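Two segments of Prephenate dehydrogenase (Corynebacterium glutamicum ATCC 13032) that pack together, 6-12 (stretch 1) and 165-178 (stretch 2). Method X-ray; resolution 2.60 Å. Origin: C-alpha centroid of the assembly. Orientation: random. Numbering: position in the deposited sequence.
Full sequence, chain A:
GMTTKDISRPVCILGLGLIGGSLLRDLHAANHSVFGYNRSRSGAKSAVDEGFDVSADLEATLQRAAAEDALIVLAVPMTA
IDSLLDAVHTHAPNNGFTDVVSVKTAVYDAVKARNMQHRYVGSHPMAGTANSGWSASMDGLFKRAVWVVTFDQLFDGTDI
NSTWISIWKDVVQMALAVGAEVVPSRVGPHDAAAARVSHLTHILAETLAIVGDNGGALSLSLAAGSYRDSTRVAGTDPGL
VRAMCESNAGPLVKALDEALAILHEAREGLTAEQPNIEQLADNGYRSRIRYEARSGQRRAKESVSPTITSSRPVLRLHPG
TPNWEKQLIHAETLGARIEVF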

ATOM      1  N   ASP A   6       7.456   7.976  36.319  1.00 44.67           N
ATOM      2  CA  ASP A   6       6.597   9.044  35.709  1.00 45.03           C
ATOM      3  C   ASP A   6       7.417  10.286  35.314  1.00 44.25           C
ATOM      4  O   ASP A   6       8.640  10.288  35.444  1.00 44.44           O
ATOM      5  CB  ASP A   6       5.458   9.420  36.666  1.00 45.97           C
ATOM      6  CG  ASP A   6       5.962   9.888  38.030  1.00 46.64           C
ATOM      7  OD1 ASP A   6       7.013  10.571  38.103  1.00 45.78           O
ATOM      8  OD2 ASP A   6       5.291   9.565  39.031  1.00 47.72           O
ATOM      9  N   ILE A   7       6.733  11.337  34.856  1.00 43.68           N
ATOM     10  CA  ILE A   7       7.386  12.544  34.311  1.00 42.89           C
ATOM     11  C   ILE A   7       7.645  13.590  35.418  1.00 42.15           C
ATOM     12  O   ILE A   7       6.721  14.052  36.089  1.00 42.14           O
ATOM     13  CB  ILE A   7       6.548  13.166  33.135  1.00 42.78           C
ATOM     14  CG1 ILE A   7       6.006  12.086  32.184  1.00 42.06           C
ATOM     15  CG2 ILE A   7       7.390  14.156  32.328  1.00 42.02           C
ATOM     16  CD1 ILE A   7       4.782  12.521  31.396  1.00 39.77           C
ATOM     17  N   SER A   8       8.912  13.958  35.599  1.00 41.30           N
ATOM     18  CA  SER A   8       9.318  14.891  36.659  1.00 39.84           C
ATOM     19  C   SER A   8       9.028  16.370  36.356  1.00 39.48           C
ATOM     20  O   SER A   8       9.198  17.218  37.228  1.00 39.69           O
ATOM     21  CB  SER A   8      10.813  14.744  36.928  1.00 39.13           C
ATOM     22  OG  SER A   8      11.569  15.443  35.956  1.00 37.83           O
ATOM     23  N   ARG A   9       8.628  16.681  35.125  1.00 38.92           N
ATOM     24  CA  ARG A   9       8.329  18.054  34.724  1.00 38.36           C
ATOM     25  C   ARG A   9       6.939  18.137  34.124  1.00 38.45           C
ATOM     26  O   ARG A   9       6.457  17.162  33.548  1.00 39.05           O
ATOM     27  CB  ARG A   9       9.304  18.525  33.650  1.00 37.74           C
ATOM     28  CG  ARG A   9      10.745  18.629  34.062  1.00 38.42           C
ATOM     29  CD  ARG A   9      11.607  18.910  32.837  1.00 39.92           C
ATOM     30  NE  ARG A   9      12.978  19.302  33.170  1.00 40.52           N
ATOM     31  CZ  ARG A   9      13.964  18.458  33.478  1.00 40.42           C
ATOM     32  NH1 ARG A   9      13.762  17.142  33.516  1.00 40.46           N
ATOM     33  NH2 ARG A   9      15.169  18.941  33.758  1.00 40.45           N
ATOM     34  N   PRO A  10       6.286  19.306  34.245  1.00 38.24           N
ATOM     35  CA  PRO A  10       5.046  19.498  33.492  1.00 38.01           C
ATOM     36  C   PRO A  10       5.400  19.629  32.004  1.00 36.84           C
ATOM     37  O   PRO A  10       6.434  20.227  31.679  1.00 36.69           O
ATOM     38  CB  PRO A  10       4.497  20.814  34.047  1.00 38.41           C
ATOM     39  CG  PRO A  10       5.707  21.545  34.546  1.00 38.04           C
ATOM     40  CD  PRO A  10       6.630  20.487  35.060  1.00 38.07           C
ATOM     41  N   VAL A  11       4.586  19.042  31.123  1.00 35.39           N
ATOM     42  CA  VAL A  11       4.849  19.087  29.678  1.00 34.18           C
ATOM     43  C   VAL A  11       4.189  20.321  29.067  1.00 33.20           C
ATOM     44  O   VAL A  11       3.039  20.626  29.375  1.00 32.94           O
ATOM     45  CB  VAL A  11       4.347  17.812  28.961  1.00 34.19           C
ATOM     46  CG1 VAL A  11       4.511  17.938  27.462  1.00 34.41           C
ATOM     47  CG2 VAL A  11       5.089  16.590  29.458  1.00 32.99           C
ATOM     48  N   CYS A  12       4.927  21.020  28.205  1.00 32.52           N
ATOM     49  CA  CYS A  12       4.441  22.229  27.520  1.00 32.18           C
ATOM     50  C   CYS A  12       4.464  22.042  25.987  1.00 32.02           C
ATOM     51  O   CYS A  12       5.528  22.128  25.365  1.00 31.62           O
ATOM     52  CB  CYS A  12       5.297  23.428  27.930  1.00 31.75           C
ATOM     53  SG  CYS A  12       4.871  24.998  27.144  1.00 32.65           S
ATOM     54  N   ILE A 165      20.711  14.123  30.819  1.00 37.39           N
ATOM     55  CA  ILE A 165      20.187  12.786  31.082  1.00 36.78           C
ATOM     56  C   ILE A 165      18.774  12.908  31.668  1.00 36.43           C
ATOM     57  O   ILE A 165      17.890  12.124  31.335  1.00 36.74           O
ATOM     58  CB  ILE A 165      21.126  11.960  32.012  1.00 36.88           C
ATOM     59  CG1 ILE A 165      22.468  11.685  31.312  1.00 38.09           C
ATOM     60  CG2 ILE A 165      20.475  10.633  32.398  1.00 35.20           C
ATOM     61  CD1 ILE A 165      23.502  10.930  32.153  1.00 38.13           C
ATOM     62  N   SER A 166      18.563  13.918  32.510  1.00 35.71           N
ATOM     63  CA  SER A 166      17.262  14.159  33.135  1.00 34.67           C
ATOM     64  C   SER A 166      16.170  14.553  32.131  1.00 34.30           C
ATOM     65  O   SER A 166      15.013  14.163  32.287  1.00 34.29           O
ATOM     66  CB  SER A 166      17.404  15.243  34.208  1.00 34.47           C
ATOM     67  OG  SER A 166      16.146  15.698  34.648  1.00 31.96           O
ATOM     68  N   ILE A 167      16.531  15.350  31.128  1.00 33.93           N
ATOM     69  CA  ILE A 167      15.590  15.739  30.072  1.00 33.50           C
ATOM     70  C   ILE A 167      15.251  14.512  29.225  1.00 33.41           C
ATOM     71  O   ILE A 167      14.088  14.248  28.912  1.00 32.61           O
ATOM     72  CB  ILE A 167      16.172  16.821  29.155  1.00 33.31           C
ATOM     73  CG1 ILE A 167      16.325  18.142  29.913  1.00 33.57           C
ATOM     74  CG2 ILE A 167      15.270  17.038  27.947  1.00 31.95           C
ATOM     75  CD1 ILE A 167      17.170  19.167  29.173  1.00 30.23           C
ATOM     76  N   TRP A 168      16.282  13.754  28.877  1.00 33.91           N
ATOM     77  CA  TRP A 168      16.103  12.545  28.086  1.00 35.22           C
ATOM     78  C   TRP A 168      15.125  11.587  28.756  1.00 35.96           C
ATOM     79  O   TRP A 168      14.234  11.056  28.094  1.00 36.59           O
ATOM     80  CB  TRP A 168      17.448  11.859  27.866  1.00 35.23           C
ATOM     81  CG  TRP A 168      17.361  10.623  27.064  1.00 34.06           C
ATOM     82  CD1 TRP A 168      17.458  10.517  25.714  1.00 33.98           C
ATOM     83  CD2 TRP A 168      17.184   9.298  27.562  1.00 32.81           C
ATOM     84  NE1 TRP A 168      17.344   9.204  25.336  1.00 32.77           N
ATOM     85  CE2 TRP A 168      17.175   8.435  26.454  1.00 29.10           C
ATOM     86  CE3 TRP A 168      17.028   8.755  28.843  1.00 34.87           C
ATOM     87  CZ2 TRP A 168      17.014   7.063  26.580  1.00 31.05           C
ATOM     88  CZ3 TRP A 168      16.869   7.381  28.971  1.00 32.17           C
ATOM     89  CH2 TRP A 168      16.864   6.553  27.843  1.00 32.62           C
ATOM     90  N   LYS A 169      15.284  11.378  30.062  1.00 36.00           N
ATOM     91  CA  LYS A 169      14.389  10.500  30.810  1.00 36.05           C
ATOM     92  C   LYS A 169      12.937  10.953  30.697  1.00 35.87           C
ATOM     93  O   LYS A 169      12.079  10.165  30.288  1.00 37.05           O
ATOM     94  CB  LYS A 169      14.813  10.384  32.273  1.00 36.28           C
ATOM     95  CG  LYS A 169      16.043   9.495  32.449  1.00 38.40           C
ATOM     96  CD  LYS A 169      16.367   9.145  33.915  1.00 38.57           C
ATOM     97  CE  LYS A 169      17.184  10.210  34.637  1.00 37.15           C
ATOM     98  NZ  LYS A 169      17.784   9.625  35.860  1.00 35.13           N
ATOM     99  N   ASP A 170      12.661  12.213  31.014  1.00 34.36           N
ATOM    100  CA  ASP A 170      11.292  12.725  30.913  1.00 33.87           C
ATOM    101  C   ASP A 170      10.673  12.525  29.507  1.00 33.83           C
ATOM    102  O   ASP A 170       9.495  12.213  29.389  1.00 33.92           O
ATOM    103  CB  ASP A 170      11.224  14.199  31.327  1.00 33.44           C
ATOM    104  CG  ASP A 170      11.233  14.398  32.849  1.00 34.06           C
ATOM    105  OD1 ASP A 170      10.918  13.459  33.616  1.00 34.20           O
ATOM    106  OD2 ASP A 170      11.536  15.523  33.284  1.00 36.18           O
ATOM    107  N   VAL A 171      11.464  12.679  28.452  1.00 33.12           N
ATOM    108  CA  VAL A 171      10.950  12.497  27.100  1.00 33.02           C
ATOM    109  C   VAL A 171      10.525  11.048  26.900  1.00 33.99           C
ATOM    110  O   VAL A 171       9.486  10.769  26.301  1.00 34.33           O
ATOM    111  CB  VAL A 171      11.994  12.887  26.022  1.00 33.05           C
ATOM    112  CG1 VAL A 171      11.589  12.353  24.654  1.00 30.98           C
ATOM    113  CG2 VAL A 171      12.186  14.402  25.985  1.00 28.52           C
ATOM    114  N   VAL A 172      11.325  10.127  27.422  1.00 34.15           N
ATOM    115  CA  VAL A 172      11.025   8.712  27.305  1.00 33.72           C
ATOM    116  C   VAL A 172       9.820   8.355  28.183  1.00 34.26           C
ATOM    117  O   VAL A 172       8.923   7.610  27.764  1.00 35.11           O
ATOM    118  CB  VAL A 172      12.239   7.871  27.687  1.00 33.30           C
ATOM    119  CG1 VAL A 172      11.905   6.401  27.636  1.00 33.52           C
ATOM    120  CG2 VAL A 172      13.380   8.180  26.751  1.00 32.29           C
ATOM    121  N   GLN A 173       9.793   8.900  29.395  1.00 33.43           N
ATOM    122  CA  GLN A 173       8.669   8.684  30.294  1.00 33.08           C
ATOM    123  C   GLN A 173       7.384   9.214  29.697  1.00 32.74           C
ATOM    124  O   GLN A 173       6.332   8.610  29.871  1.00 32.88           O
ATOM    125  CB  GLN A 173       8.926   9.342  31.659  1.00 33.88           C
ATOM    126  CG  GLN A 173       9.920   8.585  32.503  1.00 33.10           C
ATOM    127  CD  GLN A 173       9.484   7.163  32.719  1.00 33.03           C
ATOM    128  OE1 GLN A 173      10.113   6.225  32.229  1.00 34.79           O
ATOM    129  NE2 GLN A 173       8.361   6.993  33.399  1.00 34.95           N
HETATM  130  N   MSE A 174       7.483  10.344  28.997  1.00 32.85           N
HETATM  131  CA  MSE A 174       6.347  10.957  28.314  1.00 32.90           C
HETATM  132  C   MSE A 174       5.822  10.024  27.208  1.00 33.65           C
HETATM  133  O   MSE A 174       4.633   9.677  27.189  1.00 34.49           O
HETATM  134  CB  MSE A 174       6.750  12.316  27.723  1.00 32.45           C
HETATM  135  CG  MSE A 174       5.590  13.150  27.209  1.00 32.23           C
HETATM  136 SE   MSE A 174       6.117  14.690  26.138  0.75 31.23          SE
HETATM  137  CE  MSE A 174       6.919  13.779  24.622  1.00 26.41           C
ATOM    138  N   ALA A 175       6.706   9.618  26.300  1.00 33.69           N
ATOM    139  CA  ALA A 175       6.335   8.709  25.211  1.00 34.25           C
ATOM    140  C   ALA A 175       5.726   7.415  25.749  1.00 35.54           C
ATOM    141  O   ALA A 175       4.774   6.878  25.167  1.00 35.33           O
ATOM    142  CB  ALA A 175       7.543   8.395  24.344  1.00 33.78           C
ATOM    143  N   LEU A 176       6.272   6.912  26.859  1.00 36.47           N
ATOM    144  CA  LEU A 176       5.750   5.685  27.463  1.00 37.16           C
ATOM    145  C   LEU A 176       4.404   5.950  28.166  1.00 38.03           C
ATOM    146  O   LEU A 176       3.515   5.099  28.138  1.00 38.22           O
ATOM    147  CB  LEU A 176       6.759   5.066  28.436  1.00 36.87           C
ATOM    148  CG  LEU A 176       8.087   4.524  27.888  1.00 35.64           C
ATOM    149  CD1 LEU A 176       9.010   4.188  29.073  1.00 33.69           C
ATOM    150  CD2 LEU A 176       7.905   3.314  26.979  1.00 26.78           C
ATOM    151  N   ALA A 177       4.255   7.136  28.765  1.00 38.15           N
ATOM    152  CA  ALA A 177       3.006   7.530  29.434  1.00 37.90           C
ATOM    153  C   ALA A 177       1.764   7.497  28.518  1.00 38.01           C
ATOM    154  O   ALA A 177       0.637   7.354  29.020  1.00 38.48           O
ATOM    155  CB  ALA A 177       3.153   8.915  30.058  1.00 37.56           C
ATOM    156  N   VAL A 178       1.965   7.629  27.197  1.00 36.82           N
ATOM    157  CA  VAL A 178       0.861   7.592  26.216  1.00 35.79           C
ATOM    158  C   VAL A 178       0.853   6.295  25.358  1.00 35.35           C
ATOM    159  O   VAL A 178       0.489   6.302  24.167  1.00 34.04           O
ATOM    160  CB  VAL A 178       0.880   8.864  25.308  1.00 36.12           C
ATOM    161  CG1 VAL A 178       0.801  10.122  26.155  1.00 33.92           C
ATOM    162  CG2 VAL A 178       2.127   8.902  24.418  1.00 33.74           C
TER

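A loop, residues 6-12, that leads into a strand at Val 11, lies against one side of a helix that enters from earlier in the chain and carries Ile 165 through the contact residues, far away in sequence. The two backbones come closest at Ile 7 and Asp 170, whose CA atoms are 5.2 Å apart, and the contact buries 467 Å² in all. Residues that touch the segment recur along the helix at Ser 166, Ile 167, Asp 170, Gln 173, Met 174 and Ala 177, the spacing expected of a single helical face, while Trp 168, Val 171 and Ala 175 point their CA-to-CB bonds away from it.

Asp 170 is the polar centre. Its CA-to-CB bond leaves the helix sideways, but with chi1 in m the carboxylate comes nearer the segment and fits beneath the bend at Ser 8. Both oxygens are used there: the backbone Ser 8 N donates to Asp 170 OD1 (2.9 Å, 161°), and Ser 8 OG donates to Asp 170 OD2 (2.7 Å). One carboxylate thus grips a backbone amide and a hydroxyl of the same residue. The packing is close enough that Ile 7 CA sits 3.7 Å from Asp 170 OD1.

Arg 9 points toward the helix and reaches along it in a nearly straight chain, chi1 m followed by chi2 and chi3 in t, to lay its guanidinium near the Ser 166 end. NH1 donates to Asp 170 OD2 (2.8 Å, 156°), a hydrogen bond reinforced by opposite charge as a salt bridge, and to Ser 166 OG (3.0 Å, 163°). Both acceptors lie at the guanidinium edge, near its plane, where the N-H bonds point. Ile 167 covers one face, with its CG1 4.1 Å from Arg 9 NH2, so aliphatic carbon packs on the flat surface while the edge does the bonding. Arg 9 NE is hydrogen-bonded elsewhere in the structure.

Toward the other end of the helix the contact turns apolar. Ile 7 starts out sideways, but its end comes nearer and forms the main bump: CD1 settles into a shallow hollow bordered by Met 174 and Ala 177, 3.8 Å from Met 174 CA and 4.2 Å from both Met 174 CB and Ala 177 CB. The small methyl of Ala 177 forms one wall of this hollow. Gln 173 adds its aliphatic base, with CB 4.0 Å from Ile 7 CG1. Deeper in, Met 174 is selenomethionine, and its SE meets Val 11 CG1 at 3.9 Å, a buried apolar contact at the start of the strand.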